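Local coordinates for protein alpha-L-arabinofuranosidase B (Aspergillus kawachii, PDB 6SXT) that hydrolyses terminal non-reducing alpha-L-arabinofuranosyl residues from arabinoxylan, arabinan and arabinogalactan, helping to degrade plant hemicellulose, at residues Gln425-Ser437 with Thr467-Thr479. Numbering follows the deposited sequence.
Sequences QAALNGEGTSLRS and TSFNNDVSFEIET. With NAG (2-acetamido-2-deoxy-beta-D-glucopyranose), chain D.
N429 reaches S474 and N471 with its backbone N and its side-chain amide. Its backbone N donates to S474 OG at 3.2 Å. S474 OG in turn donates to N470 O, which fixes the rotation of the hydroxyl. N429 CG sits between its own backbone N and carbonyl carbon (chi1 74°). This turns ND2 to N471 OD1 at 2.9 Å, with that oxygen in the N429 amide plane; the two amide planes are 57° apart. ND2 also hydrogen-bonds to T339 OG1, outside the two segments. OD1 faces back to accept from E431 N, an Asx turn within the loop that links strands 422-426 and 433-437. This hairpin belongs to the beta-trefoil arabinose-binding domain. Strand 433-437 joins strand 475-479 through one antiparallel hydrogen-bonded pair, T433 with F475. Next to it, S434 OG donates to V473 O at 2.8 Å from above the carbonyl plane and accepts from L428 N. L428 CD1 meets V473 CG2, at 3.8 Å, and the edge of the F469 ring, both on the same side of it. The E476 chain bends at chi2 (-78°), bringing its carboxylate beside E431 CA. The E431 and E476 carboxylates, probably both negative, come within 4.5 Å (E431 OE1 to E476 OE2). The short helix 469-472 ends at D472, a substrate-binding residue that forms a salt bridge with R446.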
# COMPACT_ATOMS: atom_id res chain seq x y z
N GLN A 425 4.67 -13.96 -10.63
CA GLN A 425 4.25 -13.10 -11.76
C GLN A 425 4.83 -13.71 -13.03
O GLN A 425 6.01 -14.16 -13.01
CB GLN A 425 4.79 -11.70 -11.51
CG GLN A 425 4.30 -10.68 -12.55
CD GLN A 425 4.76 -9.28 -12.31
OE1 GLN A 425 5.02 -8.85 -11.17
NE2 GLN A 425 4.81 -8.50 -13.40
N ALA A 426 4.10 -13.72 -14.12
CA ALA A 426 4.67 -14.16 -15.40
C ALA A 426 6.03 -13.48 -15.57
O ALA A 426 6.15 -12.25 -15.48
CB ALA A 426 3.69 -13.84 -16.51
N ALA A 427 7.11 -14.23 -15.89
CA ALA A 427 8.46 -13.67 -15.90
C ALA A 427 8.54 -12.44 -16.80
O ALA A 427 8.00 -12.45 -17.93
CB ALA A 427 9.48 -14.69 -16.36
N LEU A 428 9.26 -11.44 -16.35
CA LEU A 428 9.41 -10.20 -17.13
C LEU A 428 10.10 -10.48 -18.47
O LEU A 428 9.84 -9.74 -19.43
CB LEU A 428 10.13 -9.13 -16.35
CG LEU A 428 9.47 -8.67 -15.06
CD1 LEU A 428 10.14 -7.39 -14.57
CD2 LEU A 428 7.98 -8.47 -15.20
N ASN A 429 10.97 -11.50 -18.57
CA ASN A 429 11.59 -11.85 -19.87
C ASN A 429 10.89 -13.00 -20.56
O ASN A 429 11.43 -13.50 -21.55
CB ASN A 429 13.10 -12.09 -19.68
CG ASN A 429 13.39 -13.40 -18.99
OD1 ASN A 429 12.46 -14.13 -18.67
ND2 ASN A 429 14.68 -13.64 -18.77
N GLY A 430 9.76 -13.48 -20.06
CA GLY A 430 9.01 -14.61 -20.64
C GLY A 430 9.58 -15.99 -20.34
O GLY A 430 8.99 -16.94 -20.77
N GLU A 431 10.61 -16.09 -19.50
CA GLU A 431 11.21 -17.41 -19.17
C GLU A 431 10.87 -17.74 -17.71
O GLU A 431 11.68 -17.42 -16.83
CB GLU A 431 12.71 -17.35 -19.40
CG GLU A 431 13.12 -16.99 -20.83
CD GLU A 431 14.63 -17.08 -21.06
OE1 GLU A 431 15.22 -18.10 -20.66
OE2 GLU A 431 15.21 -16.15 -21.64
N GLY A 432 9.73 -18.36 -17.50
CA GLY A 432 9.28 -18.87 -16.18
C GLY A 432 8.57 -17.81 -15.37
O GLY A 432 7.49 -17.32 -15.81
N THR A 433 9.05 -17.55 -14.16
CA THR A 433 8.34 -16.75 -13.16
C THR A 433 9.25 -15.63 -12.69
O THR A 433 10.46 -15.76 -12.65
CB THR A 433 7.89 -17.62 -11.97
OG1 THR A 433 6.97 -16.85 -11.21
CG2 THR A 433 9.08 -18.04 -11.11
N SER A 434 8.64 -14.52 -12.29
CA SER A 434 9.29 -13.51 -11.45
C SER A 434 8.59 -13.59 -10.09
O SER A 434 7.35 -13.68 -10.05
CB SER A 434 9.23 -12.12 -12.04
OG SER A 434 9.92 -12.10 -13.31
N LEU A 435 9.31 -13.44 -9.00
CA LEU A 435 8.71 -13.60 -7.67
C LEU A 435 8.69 -12.23 -6.98
O LEU A 435 9.74 -11.70 -6.56
CB LEU A 435 9.54 -14.63 -6.87
CG LEU A 435 9.44 -16.05 -7.43
CD1 LEU A 435 10.41 -16.98 -6.69
CD2 LEU A 435 8.04 -16.56 -7.28
N ARG A 436 7.49 -11.62 -6.94
CA ARG A 436 7.35 -10.25 -6.42
C ARG A 436 7.14 -10.31 -4.90
O ARG A 436 6.34 -11.08 -4.45
CB ARG A 436 6.12 -9.61 -7.08
CG ARG A 436 6.00 -8.11 -6.82
CD ARG A 436 4.86 -7.46 -7.59
NE ARG A 436 3.61 -8.00 -7.11
CZ ARG A 436 2.84 -8.90 -7.74
NH1 ARG A 436 3.15 -9.38 -8.93
NH2 ARG A 436 1.74 -9.38 -7.14
N SER A 437 7.81 -9.46 -4.16
CA SER A 437 7.59 -9.34 -2.70
C SER A 437 6.14 -8.93 -2.47
O SER A 437 5.72 -7.92 -3.03
CB SER A 437 8.54 -8.41 -2.08
OG SER A 437 8.15 -8.10 -0.73
N THR A 467 20.38 -2.39 -15.10
CA THR A 467 21.09 -3.28 -16.04
C THR A 467 20.72 -4.72 -15.77
O THR A 467 20.89 -5.15 -14.63
CB THR A 467 22.60 -3.07 -15.92
OG1 THR A 467 22.81 -1.70 -16.19
CG2 THR A 467 23.38 -3.91 -16.90
N SER A 468 20.17 -5.37 -16.77
CA SER A 468 19.84 -6.82 -16.76
C SER A 468 18.70 -7.08 -15.75
O SER A 468 18.52 -8.22 -15.39
CB SER A 468 21.08 -7.66 -16.39
OG SER A 468 20.89 -9.01 -16.74
N PHE A 469 17.91 -6.06 -15.42
CA PHE A 469 16.88 -6.24 -14.36
C PHE A 469 15.91 -7.32 -14.80
O PHE A 469 15.65 -8.28 -14.04
CB PHE A 469 16.15 -4.93 -14.03
CG PHE A 469 15.14 -5.18 -12.94
CD1 PHE A 469 15.49 -5.15 -11.61
CD2 PHE A 469 13.83 -5.46 -13.29
CE1 PHE A 469 14.53 -5.36 -10.63
CE2 PHE A 469 12.88 -5.69 -12.29
CZ PHE A 469 13.24 -5.64 -10.97
N ASN A 470 15.29 -7.19 -15.96
CA ASN A 470 14.24 -8.12 -16.39
C ASN A 470 14.81 -9.55 -16.38
O ASN A 470 14.11 -10.47 -15.95
CB ASN A 470 13.69 -7.78 -17.77
CG ASN A 470 12.73 -6.60 -17.76
OD1 ASN A 470 12.60 -5.90 -16.76
ND2 ASN A 470 12.07 -6.46 -18.89
N ASN A 471 16.00 -9.76 -16.92
CA ASN A 471 16.57 -11.14 -16.94
C ASN A 471 16.87 -11.62 -15.51
O ASN A 471 16.53 -12.80 -15.19
CB ASN A 471 17.82 -11.17 -17.83
CG ASN A 471 17.48 -11.10 -19.29
OD1 ASN A 471 16.40 -11.52 -19.73
ND2 ASN A 471 18.46 -10.67 -20.08
N ASP A 472 17.40 -10.75 -14.67
CA ASP A 472 17.90 -11.10 -13.32
C ASP A 472 16.74 -11.34 -12.34
O ASP A 472 17.02 -11.85 -11.25
CB ASP A 472 18.84 -10.06 -12.74
CG ASP A 472 20.15 -9.84 -13.52
OD1 ASP A 472 20.39 -10.60 -14.52
OD2 ASP A 472 20.84 -8.89 -13.13
N VAL A 473 15.49 -11.04 -12.74
CA VAL A 473 14.30 -11.36 -11.90
C VAL A 473 13.45 -12.45 -12.54
O VAL A 473 12.34 -12.70 -12.04
CB VAL A 473 13.47 -10.10 -11.60
CG1 VAL A 473 14.28 -9.01 -10.95
CG2 VAL A 473 12.70 -9.60 -12.83
N SER A 474 13.94 -13.16 -13.55
CA SER A 474 13.17 -14.19 -14.24
C SER A 474 13.85 -15.54 -13.97
O SER A 474 15.07 -15.65 -14.26
CB SER A 474 13.07 -13.91 -15.72
OG SER A 474 12.36 -12.67 -15.94
N PHE A 475 13.10 -16.50 -13.48
CA PHE A 475 13.63 -17.84 -13.11
C PHE A 475 12.74 -18.91 -13.69
O PHE A 475 11.52 -18.86 -13.58
CB PHE A 475 13.70 -17.98 -11.59
CG PHE A 475 14.57 -16.95 -10.96
CD1 PHE A 475 15.95 -17.12 -10.84
CD2 PHE A 475 14.04 -15.74 -10.55
CE1 PHE A 475 16.73 -16.16 -10.25
CE2 PHE A 475 14.83 -14.78 -9.96
CZ PHE A 475 16.18 -14.97 -9.81
N GLU A 476 13.35 -19.95 -14.27
CA GLU A 476 12.59 -21.12 -14.74
C GLU A 476 12.35 -22.07 -13.59
O GLU A 476 13.28 -22.33 -12.79
CB GLU A 476 13.34 -21.82 -15.86
CG GLU A 476 13.26 -21.07 -17.19
CD GLU A 476 11.95 -21.22 -17.94
OE1 GLU A 476 11.01 -21.86 -17.44
OE2 GLU A 476 11.91 -20.71 -19.08
N ILE A 477 11.16 -22.61 -13.51
CA ILE A 477 10.72 -23.57 -12.46
C ILE A 477 11.04 -24.95 -13.01
O ILE A 477 10.50 -25.34 -14.05
CB ILE A 477 9.25 -23.43 -12.13
CG1 ILE A 477 8.86 -22.01 -11.71
CG2 ILE A 477 8.85 -24.46 -11.07
CD1 ILE A 477 7.37 -21.77 -11.75
N GLU A 478 11.92 -25.65 -12.29
CA GLU A 478 12.38 -26.99 -12.70
C GLU A 478 12.08 -27.98 -11.58
O GLU A 478 11.86 -27.61 -10.44
CB GLU A 478 13.83 -26.92 -13.13
CG GLU A 478 13.88 -26.23 -14.47
CD GLU A 478 15.21 -26.08 -15.14
OE1 GLU A 478 16.20 -26.65 -14.60
OE2 GLU A 478 15.20 -25.41 -16.18
N THR A 479 12.09 -29.25 -11.96
CA THR A 479 12.12 -30.38 -11.00
C THR A 479 13.20 -30.11 -9.94
O THR A 479 14.30 -29.70 -10.31
CB THR A 479 12.47 -31.67 -11.75
OG1 THR A 479 11.56 -31.82 -12.84
CG2 THR A 479 12.38 -32.88 -10.86
C1 NAG D . 6.80 -10.49 -21.74
C2 NAG D . 7.59 -11.39 -22.68
C3 NAG D . 6.69 -12.51 -23.24
C4 NAG D . 5.96 -13.24 -22.10
C5 NAG D . 5.39 -12.27 -21.06
C6 NAG D . 4.90 -13.01 -19.79
C7 NAG D . 9.50 -10.19 -23.68
C8 NAG D . 9.98 -9.32 -24.78
N2 NAG D . 8.22 -10.60 -23.75
O3 NAG D . 7.46 -13.47 -24.03
O4 NAG D . 4.97 -14.13 -22.62
O5 NAG D . 6.33 -11.27 -20.63
O6 NAG D . 5.99 -13.79 -19.22
O7 NAG D . 10.24 -10.52 -22.75
O HOH W 1 12.16 -8.46 -21.15
O HOH W 2 14.57 -20.40 -20.30
O HOH W 3 11.83 -12.43 -9.44